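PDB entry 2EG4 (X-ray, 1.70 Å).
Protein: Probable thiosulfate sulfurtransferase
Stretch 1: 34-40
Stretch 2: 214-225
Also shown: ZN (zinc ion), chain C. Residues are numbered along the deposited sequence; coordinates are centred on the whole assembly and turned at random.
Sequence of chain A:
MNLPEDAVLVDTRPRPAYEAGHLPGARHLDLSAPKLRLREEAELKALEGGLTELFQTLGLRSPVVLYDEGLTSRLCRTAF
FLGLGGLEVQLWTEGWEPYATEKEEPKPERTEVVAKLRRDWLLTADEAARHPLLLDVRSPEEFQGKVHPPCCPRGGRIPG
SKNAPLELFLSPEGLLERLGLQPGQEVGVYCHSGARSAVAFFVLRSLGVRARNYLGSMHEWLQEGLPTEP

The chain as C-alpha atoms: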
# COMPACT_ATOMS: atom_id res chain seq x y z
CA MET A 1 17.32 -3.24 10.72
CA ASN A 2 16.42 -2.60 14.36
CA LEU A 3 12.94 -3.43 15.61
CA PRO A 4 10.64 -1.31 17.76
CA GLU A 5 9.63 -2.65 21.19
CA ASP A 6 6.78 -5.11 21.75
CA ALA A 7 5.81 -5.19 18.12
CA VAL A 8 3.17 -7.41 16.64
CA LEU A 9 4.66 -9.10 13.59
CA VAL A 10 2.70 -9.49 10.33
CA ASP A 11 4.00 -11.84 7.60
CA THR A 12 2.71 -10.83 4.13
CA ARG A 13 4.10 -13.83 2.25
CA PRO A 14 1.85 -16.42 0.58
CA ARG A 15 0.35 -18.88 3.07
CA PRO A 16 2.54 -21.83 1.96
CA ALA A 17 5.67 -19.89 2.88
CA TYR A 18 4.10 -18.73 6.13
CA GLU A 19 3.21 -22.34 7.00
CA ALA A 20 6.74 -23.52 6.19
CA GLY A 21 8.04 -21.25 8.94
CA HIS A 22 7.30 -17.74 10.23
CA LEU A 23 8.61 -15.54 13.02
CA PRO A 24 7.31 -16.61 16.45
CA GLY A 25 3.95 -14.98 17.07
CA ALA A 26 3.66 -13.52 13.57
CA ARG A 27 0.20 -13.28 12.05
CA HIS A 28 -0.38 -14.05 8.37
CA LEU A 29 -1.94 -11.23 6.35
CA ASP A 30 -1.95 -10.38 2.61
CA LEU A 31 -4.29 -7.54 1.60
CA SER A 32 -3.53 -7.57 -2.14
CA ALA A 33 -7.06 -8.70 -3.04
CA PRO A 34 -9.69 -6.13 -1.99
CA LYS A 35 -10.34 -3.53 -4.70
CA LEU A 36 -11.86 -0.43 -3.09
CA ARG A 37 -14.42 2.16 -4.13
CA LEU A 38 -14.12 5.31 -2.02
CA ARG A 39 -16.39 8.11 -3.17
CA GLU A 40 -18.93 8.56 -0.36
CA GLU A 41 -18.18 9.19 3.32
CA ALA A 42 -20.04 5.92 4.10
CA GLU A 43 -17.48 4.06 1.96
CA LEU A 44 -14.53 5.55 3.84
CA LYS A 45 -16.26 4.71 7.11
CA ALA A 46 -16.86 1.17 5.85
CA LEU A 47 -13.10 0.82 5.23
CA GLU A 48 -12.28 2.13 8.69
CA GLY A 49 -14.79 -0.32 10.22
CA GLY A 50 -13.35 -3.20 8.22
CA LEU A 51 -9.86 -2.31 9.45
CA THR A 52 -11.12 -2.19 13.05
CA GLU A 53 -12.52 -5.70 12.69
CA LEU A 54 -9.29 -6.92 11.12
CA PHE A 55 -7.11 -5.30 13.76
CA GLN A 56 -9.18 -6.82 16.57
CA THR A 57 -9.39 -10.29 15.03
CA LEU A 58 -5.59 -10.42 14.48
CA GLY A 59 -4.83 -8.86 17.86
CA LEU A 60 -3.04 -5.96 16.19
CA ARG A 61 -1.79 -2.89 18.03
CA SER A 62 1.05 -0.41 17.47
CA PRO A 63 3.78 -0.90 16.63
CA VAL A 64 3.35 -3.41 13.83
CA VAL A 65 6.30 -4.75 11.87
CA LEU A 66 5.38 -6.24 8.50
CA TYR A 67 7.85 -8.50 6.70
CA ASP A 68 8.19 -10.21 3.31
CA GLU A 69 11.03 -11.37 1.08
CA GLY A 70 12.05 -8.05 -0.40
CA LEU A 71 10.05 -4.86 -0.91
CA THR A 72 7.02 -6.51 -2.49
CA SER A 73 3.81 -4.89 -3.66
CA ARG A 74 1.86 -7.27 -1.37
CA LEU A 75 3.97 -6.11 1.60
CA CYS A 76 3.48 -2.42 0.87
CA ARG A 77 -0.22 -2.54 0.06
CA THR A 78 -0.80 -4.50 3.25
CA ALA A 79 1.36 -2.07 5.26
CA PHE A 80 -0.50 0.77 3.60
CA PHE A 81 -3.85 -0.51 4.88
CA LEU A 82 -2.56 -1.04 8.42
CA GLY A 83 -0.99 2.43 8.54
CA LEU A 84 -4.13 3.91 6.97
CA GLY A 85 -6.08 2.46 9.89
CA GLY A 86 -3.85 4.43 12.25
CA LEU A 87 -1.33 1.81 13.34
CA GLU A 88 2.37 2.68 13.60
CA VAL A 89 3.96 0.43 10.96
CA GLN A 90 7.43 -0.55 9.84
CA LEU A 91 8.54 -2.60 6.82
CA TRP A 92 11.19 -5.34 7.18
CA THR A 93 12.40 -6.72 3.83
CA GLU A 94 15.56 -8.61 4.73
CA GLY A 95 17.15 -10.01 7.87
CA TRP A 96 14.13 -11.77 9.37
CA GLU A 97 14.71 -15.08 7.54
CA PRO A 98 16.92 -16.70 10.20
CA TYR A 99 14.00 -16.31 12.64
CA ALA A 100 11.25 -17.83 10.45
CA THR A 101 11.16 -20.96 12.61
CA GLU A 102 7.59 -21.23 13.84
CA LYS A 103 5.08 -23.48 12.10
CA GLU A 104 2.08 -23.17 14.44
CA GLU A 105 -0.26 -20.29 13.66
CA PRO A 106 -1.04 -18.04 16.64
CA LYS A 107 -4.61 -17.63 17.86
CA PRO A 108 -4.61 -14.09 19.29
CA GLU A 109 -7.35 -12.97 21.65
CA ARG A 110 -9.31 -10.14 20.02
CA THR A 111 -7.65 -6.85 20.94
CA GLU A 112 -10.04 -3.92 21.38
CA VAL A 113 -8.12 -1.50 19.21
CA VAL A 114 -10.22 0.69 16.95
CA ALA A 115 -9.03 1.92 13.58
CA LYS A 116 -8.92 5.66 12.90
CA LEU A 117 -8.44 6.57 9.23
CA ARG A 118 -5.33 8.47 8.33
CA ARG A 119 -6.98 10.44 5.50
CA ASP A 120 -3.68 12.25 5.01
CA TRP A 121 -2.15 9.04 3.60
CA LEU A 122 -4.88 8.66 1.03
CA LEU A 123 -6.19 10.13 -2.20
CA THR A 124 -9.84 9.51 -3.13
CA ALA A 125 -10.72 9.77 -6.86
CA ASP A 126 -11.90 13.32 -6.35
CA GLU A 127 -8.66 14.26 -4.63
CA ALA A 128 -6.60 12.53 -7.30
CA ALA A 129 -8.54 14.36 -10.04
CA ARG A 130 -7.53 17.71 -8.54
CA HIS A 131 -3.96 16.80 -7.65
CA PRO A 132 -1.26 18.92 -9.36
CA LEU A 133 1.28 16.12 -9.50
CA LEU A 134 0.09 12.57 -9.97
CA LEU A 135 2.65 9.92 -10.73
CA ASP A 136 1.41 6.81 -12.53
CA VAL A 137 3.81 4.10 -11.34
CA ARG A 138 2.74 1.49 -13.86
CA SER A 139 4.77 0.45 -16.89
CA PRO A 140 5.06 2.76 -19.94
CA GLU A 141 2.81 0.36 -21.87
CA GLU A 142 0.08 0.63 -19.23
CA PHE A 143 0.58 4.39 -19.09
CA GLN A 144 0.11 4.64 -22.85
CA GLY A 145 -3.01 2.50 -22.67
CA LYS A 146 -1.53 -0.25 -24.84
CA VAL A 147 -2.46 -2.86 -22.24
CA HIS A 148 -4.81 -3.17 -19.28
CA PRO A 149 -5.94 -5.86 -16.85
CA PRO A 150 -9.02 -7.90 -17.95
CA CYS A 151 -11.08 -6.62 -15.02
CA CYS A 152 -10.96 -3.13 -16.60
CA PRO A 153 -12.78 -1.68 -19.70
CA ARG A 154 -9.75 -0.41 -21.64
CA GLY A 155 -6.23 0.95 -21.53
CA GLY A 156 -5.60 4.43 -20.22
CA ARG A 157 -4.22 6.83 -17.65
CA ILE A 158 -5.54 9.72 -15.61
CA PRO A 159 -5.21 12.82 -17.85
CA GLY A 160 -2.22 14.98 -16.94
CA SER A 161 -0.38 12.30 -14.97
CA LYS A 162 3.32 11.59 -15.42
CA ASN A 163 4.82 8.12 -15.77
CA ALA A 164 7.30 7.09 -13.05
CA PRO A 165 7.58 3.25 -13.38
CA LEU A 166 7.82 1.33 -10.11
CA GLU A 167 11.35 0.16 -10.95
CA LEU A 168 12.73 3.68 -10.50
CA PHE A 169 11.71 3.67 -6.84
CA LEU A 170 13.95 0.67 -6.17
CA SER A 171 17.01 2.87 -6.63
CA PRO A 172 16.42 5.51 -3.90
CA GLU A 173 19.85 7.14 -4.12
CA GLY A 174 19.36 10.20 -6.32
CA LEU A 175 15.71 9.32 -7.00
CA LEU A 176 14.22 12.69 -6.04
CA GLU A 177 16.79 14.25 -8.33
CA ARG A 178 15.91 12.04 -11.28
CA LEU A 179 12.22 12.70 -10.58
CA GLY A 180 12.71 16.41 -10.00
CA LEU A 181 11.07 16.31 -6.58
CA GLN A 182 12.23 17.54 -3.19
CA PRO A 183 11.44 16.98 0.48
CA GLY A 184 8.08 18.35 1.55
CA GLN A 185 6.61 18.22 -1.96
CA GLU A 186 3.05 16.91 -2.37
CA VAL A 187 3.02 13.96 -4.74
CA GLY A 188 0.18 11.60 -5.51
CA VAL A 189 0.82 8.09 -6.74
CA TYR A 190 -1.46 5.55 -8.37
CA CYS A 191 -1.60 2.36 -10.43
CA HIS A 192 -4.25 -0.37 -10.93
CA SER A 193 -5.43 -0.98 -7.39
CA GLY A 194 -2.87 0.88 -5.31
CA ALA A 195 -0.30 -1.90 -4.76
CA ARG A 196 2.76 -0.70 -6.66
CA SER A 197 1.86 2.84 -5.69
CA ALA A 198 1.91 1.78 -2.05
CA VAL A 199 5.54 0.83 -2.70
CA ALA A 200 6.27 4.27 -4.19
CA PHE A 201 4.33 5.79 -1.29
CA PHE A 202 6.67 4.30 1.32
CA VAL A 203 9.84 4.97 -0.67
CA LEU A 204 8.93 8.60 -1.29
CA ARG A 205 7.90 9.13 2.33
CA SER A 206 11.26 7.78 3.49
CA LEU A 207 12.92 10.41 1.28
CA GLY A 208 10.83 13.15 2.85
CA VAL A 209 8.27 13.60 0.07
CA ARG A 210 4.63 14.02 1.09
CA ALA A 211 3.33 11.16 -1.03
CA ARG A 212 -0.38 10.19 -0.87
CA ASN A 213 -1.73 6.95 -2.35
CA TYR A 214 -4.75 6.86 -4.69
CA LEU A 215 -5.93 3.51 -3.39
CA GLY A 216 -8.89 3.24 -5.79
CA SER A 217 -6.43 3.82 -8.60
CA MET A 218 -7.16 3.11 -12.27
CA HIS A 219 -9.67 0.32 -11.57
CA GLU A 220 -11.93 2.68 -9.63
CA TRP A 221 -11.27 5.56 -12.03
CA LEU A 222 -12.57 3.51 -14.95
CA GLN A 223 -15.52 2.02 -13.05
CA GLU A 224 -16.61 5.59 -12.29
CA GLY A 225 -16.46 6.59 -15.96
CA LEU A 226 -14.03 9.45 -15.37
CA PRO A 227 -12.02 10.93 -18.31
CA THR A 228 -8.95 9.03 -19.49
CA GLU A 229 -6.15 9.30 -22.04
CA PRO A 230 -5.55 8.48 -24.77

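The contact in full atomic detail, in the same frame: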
# COMPACT_ATOMS: atom_id res chain seq x y z
N PRO A 34 -8.60 -7.10 -1.99
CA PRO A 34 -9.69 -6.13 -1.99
C PRO A 34 -9.49 -4.89 -2.86
O PRO A 34 -8.56 -4.13 -2.63
CB PRO A 34 -9.82 -5.74 -0.51
CG PRO A 34 -9.21 -6.88 0.22
CD PRO A 34 -8.04 -7.26 -0.64
N LYS A 35 -10.35 -4.72 -3.86
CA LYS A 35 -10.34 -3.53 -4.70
C LYS A 35 -11.38 -2.61 -4.05
O LYS A 35 -12.51 -3.01 -3.80
CB LYS A 35 -10.73 -3.87 -6.14
CG LYS A 35 -9.54 -4.35 -6.99
CD LYS A 35 -9.92 -4.53 -8.45
CE LYS A 35 -10.70 -5.81 -8.66
NZ LYS A 35 -9.79 -6.98 -8.55
N LEU A 36 -10.98 -1.38 -3.76
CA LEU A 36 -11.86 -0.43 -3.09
C LEU A 36 -12.51 0.64 -3.93
O LEU A 36 -11.95 1.07 -4.95
CB LEU A 36 -11.08 0.26 -1.97
CG LEU A 36 -10.82 -0.53 -0.68
CD1 LEU A 36 -10.15 -1.84 -0.97
CD2 LEU A 36 -9.96 0.30 0.22
N ARG A 37 -13.69 1.07 -3.49
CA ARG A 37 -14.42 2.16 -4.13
C ARG A 37 -14.63 3.14 -2.97
O ARG A 37 -15.30 2.81 -1.99
CB ARG A 37 -15.77 1.71 -4.71
CG ARG A 37 -16.48 2.84 -5.42
CD ARG A 37 -17.85 2.47 -5.97
NE ARG A 37 -18.48 3.57 -6.70
CZ ARG A 37 -19.14 4.58 -6.13
NH1 ARG A 37 -19.26 4.62 -4.81
NH2 ARG A 37 -19.68 5.55 -6.87
N LEU A 38 -14.04 4.33 -3.08
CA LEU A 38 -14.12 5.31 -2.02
C LEU A 38 -14.54 6.66 -2.55
O LEU A 38 -13.70 7.52 -2.85
CB LEU A 38 -12.76 5.41 -1.31
CG LEU A 38 -12.23 4.11 -0.69
CD1 LEU A 38 -10.76 4.30 -0.28
CD2 LEU A 38 -13.05 3.72 0.53
N ARG A 39 -15.84 6.84 -2.68
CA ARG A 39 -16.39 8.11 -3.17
C ARG A 39 -17.21 8.79 -2.07
O ARG A 39 -17.03 9.99 -1.80
CB ARG A 39 -17.28 7.90 -4.40
CG ARG A 39 -17.78 9.22 -5.04
CD ARG A 39 -18.70 9.00 -6.26
NE ARG A 39 -19.08 10.27 -6.88
CZ ARG A 39 -19.99 10.40 -7.83
NH1 ARG A 39 -20.64 9.34 -8.30
NH2 ARG A 39 -20.25 11.60 -8.35
N GLU A 40 -18.08 8.03 -1.42
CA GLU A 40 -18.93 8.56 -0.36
C GLU A 40 -18.32 8.40 1.04
O GLU A 40 -17.55 7.48 1.30
CB GLU A 40 -20.29 7.86 -0.34
CG GLU A 40 -21.00 7.75 -1.69
CD GLU A 40 -21.15 9.09 -2.38
OE1 GLU A 40 -21.30 10.11 -1.68
OE2 GLU A 40 -21.14 9.12 -3.63
N TYR A 214 -3.40 6.92 -4.12
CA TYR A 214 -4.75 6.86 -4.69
C TYR A 214 -5.08 5.38 -4.69
O TYR A 214 -4.89 4.68 -5.69
CB TYR A 214 -4.79 7.41 -6.12
CG TYR A 214 -6.15 7.25 -6.79
CD1 TYR A 214 -7.31 7.11 -6.03
CD2 TYR A 214 -6.26 7.20 -8.17
CE1 TYR A 214 -8.55 6.91 -6.64
CE2 TYR A 214 -7.48 7.01 -8.79
CZ TYR A 214 -8.63 6.86 -8.01
OH TYR A 214 -9.83 6.62 -8.62
N LEU A 215 -5.61 4.92 -3.56
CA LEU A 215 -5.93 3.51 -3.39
C LEU A 215 -6.91 2.96 -4.43
O LEU A 215 -6.71 1.85 -4.92
CB LEU A 215 -6.44 3.30 -1.96
CG LEU A 215 -6.68 1.86 -1.53
CD1 LEU A 215 -5.41 1.01 -1.72
CD2 LEU A 215 -7.12 1.88 -0.08
N GLY A 216 -7.95 3.72 -4.78
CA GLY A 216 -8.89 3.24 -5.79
C GLY A 216 -8.19 2.99 -7.11
O GLY A 216 -8.47 2.02 -7.86
N SER A 217 -7.25 3.88 -7.39
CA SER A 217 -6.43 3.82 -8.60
C SER A 217 -7.22 3.69 -9.89
O SER A 217 -8.40 4.03 -9.95
CB SER A 217 -5.41 2.67 -8.50
OG SER A 217 -4.24 3.10 -7.82
N MET A 218 -6.54 3.22 -10.95
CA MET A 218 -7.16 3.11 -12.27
C MET A 218 -8.42 2.21 -12.34
O MET A 218 -9.34 2.49 -13.12
CB MET A 218 -6.11 2.63 -13.29
CG MET A 218 -6.24 3.24 -14.68
SD MET A 218 -6.11 5.07 -14.71
CE MET A 218 -7.15 5.37 -16.11
N HIS A 219 -8.47 1.16 -11.55
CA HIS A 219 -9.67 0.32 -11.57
C HIS A 219 -10.88 1.16 -11.17
O HIS A 219 -11.88 1.20 -11.89
CB HIS A 219 -9.52 -0.88 -10.62
CG HIS A 219 -10.64 -1.87 -10.74
ND1 HIS A 219 -10.63 -2.91 -11.65
CD2 HIS A 219 -11.83 -1.95 -10.10
CE1 HIS A 219 -11.76 -3.59 -11.56
NE2 HIS A 219 -12.51 -3.03 -10.63
N GLU A 220 -10.79 1.87 -10.05
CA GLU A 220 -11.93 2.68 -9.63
C GLU A 220 -12.20 3.79 -10.63
O GLU A 220 -13.34 4.04 -10.99
CB GLU A 220 -11.68 3.32 -8.27
CG GLU A 220 -12.83 4.21 -7.87
CD GLU A 220 -12.54 4.99 -6.63
OE1 GLU A 220 -11.42 5.55 -6.52
OE2 GLU A 220 -13.44 5.08 -5.76
N TRP A 221 -11.13 4.45 -11.09
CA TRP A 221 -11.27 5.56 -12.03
C TRP A 221 -12.09 5.16 -13.24
O TRP A 221 -12.97 5.91 -13.68
CB TRP A 221 -9.87 6.06 -12.44
CG TRP A 221 -9.88 7.35 -13.26
CD1 TRP A 221 -9.98 7.48 -14.62
CD2 TRP A 221 -9.78 8.69 -12.74
NE1 TRP A 221 -9.95 8.82 -14.98
CE2 TRP A 221 -9.83 9.58 -13.85
CE3 TRP A 221 -9.66 9.23 -11.45
CZ2 TRP A 221 -9.75 10.98 -13.70
CZ3 TRP A 221 -9.58 10.61 -11.30
CH2 TRP A 221 -9.63 11.47 -12.42
N LEU A 222 -11.83 3.98 -13.78
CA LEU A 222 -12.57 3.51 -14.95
C LEU A 222 -14.00 3.08 -14.59
O LEU A 222 -14.93 3.34 -15.33
CB LEU A 222 -11.83 2.36 -15.63
CG LEU A 222 -10.54 2.76 -16.35
CD1 LEU A 222 -9.81 1.52 -16.87
CD2 LEU A 222 -10.87 3.72 -17.51
N GLN A 223 -14.17 2.43 -13.44
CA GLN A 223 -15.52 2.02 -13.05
C GLN A 223 -16.43 3.24 -12.93
O GLN A 223 -17.62 3.19 -13.26
CB GLN A 223 -15.49 1.24 -11.73
CG GLN A 223 -14.94 -0.17 -11.88
CD GLN A 223 -15.69 -0.97 -12.96
OE1 GLN A 223 -16.92 -1.01 -12.97
NE2 GLN A 223 -14.94 -1.61 -13.85
N GLU A 224 -15.87 4.35 -12.47
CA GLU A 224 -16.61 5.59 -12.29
C GLU A 224 -16.91 6.33 -13.60
O GLU A 224 -17.72 7.24 -13.62
CB GLU A 224 -15.85 6.52 -11.35
CG GLU A 224 -15.88 6.10 -9.88
CD GLU A 224 -17.26 6.30 -9.28
OE1 GLU A 224 -17.85 7.37 -9.50
OE2 GLU A 224 -17.75 5.39 -8.59
N GLY A 225 -16.23 5.94 -14.67
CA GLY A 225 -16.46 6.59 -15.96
C GLY A 225 -15.79 7.94 -16.12
O GLY A 225 -16.20 8.76 -16.95
ZN ZN C . -9.20 -3.45 -13.14
O HOH W 1 -8.33 -0.62 -4.85
O HOH W 2 -11.39 6.94 -4.25

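The most unusual feature of this contact is a histidine ring that serves a metal and an aliphatic chain at once. His 219 ND1 binds the zinc ion at 2.1 Å, with three further ligand atoms from elsewhere in the structure, while Lys 35 lays its methylene chain over one face of the same imidazole. Lys 35 CD sits 3.5 Å from the centroid of the His 219 ring and only 4° off the ring normal, which is the geometry of a CH-pi contact. The metal bond lies in the ring plane, so it leaves that face free for the lysine.

An irregular segment, 34-40, passes the beginning of a helix. The nearest pair of CA atoms is Leu 36 CA and Gly 216 CA, 5.4 Å apart. Leu 36 O lies 3.8 Å from Gly 216 CA. An ideal CB on Gly 216 would fall 2.0 Å from Glu 220 OE1, so the space beside this glycine is already taken by the carboxylate. Glu 220 N donates to Gly 216 O (3.2 Å) and Glu 224 N to Glu 220 O (2.9 Å); this spacing of four residues sets Glu 220 and Glu 224 one turn apart, both with CA-to-CB toward the first stretch.

Glu 220 is largely buried, and its carboxylate is well supplied with donors. Leu 38 N donates to Glu 220 OE2 at 2.8 Å with an N-H...O angle of 152°, fixing the extended backbone directly to the helix. Tyr 214 OH donates to Glu 220 OE1 at 2.8 Å. Water 2 donates to the same Glu 220 OE1 (2.7 Å) and to Leu 38 O (2.8 Å), so both polar backbone atoms of Leu 38 are tied to this glutamate, one directly and one through solvent.

Glu 224 meets two arginines. Arg 37 NH2 forms a salt bridge with Glu 224 OE2 at 2.6 Å; the hydrogen bonds from Arg 37 NH2 and Arg 37 NE (2.7 Å) to Glu 224 OE2 are weak, each at 116°. The salt bridge from Arg 39 NH1 to Glu 224 OE1 is long, 3.6 Å, and purely electrostatic, the oxygen lying well out of the guanidinium plane.

Leu 36 CD2 lies 3.3 Å from Leu 215 CD2, short for two methyl carbons, and Leu 38 CD1 reaches Leu 215 CD2 at 4.4 Å. Nearby, water 1 accepts from Leu 36 N and donates to Leu 215 O, both at 3.0 Å, bridging the two backbones.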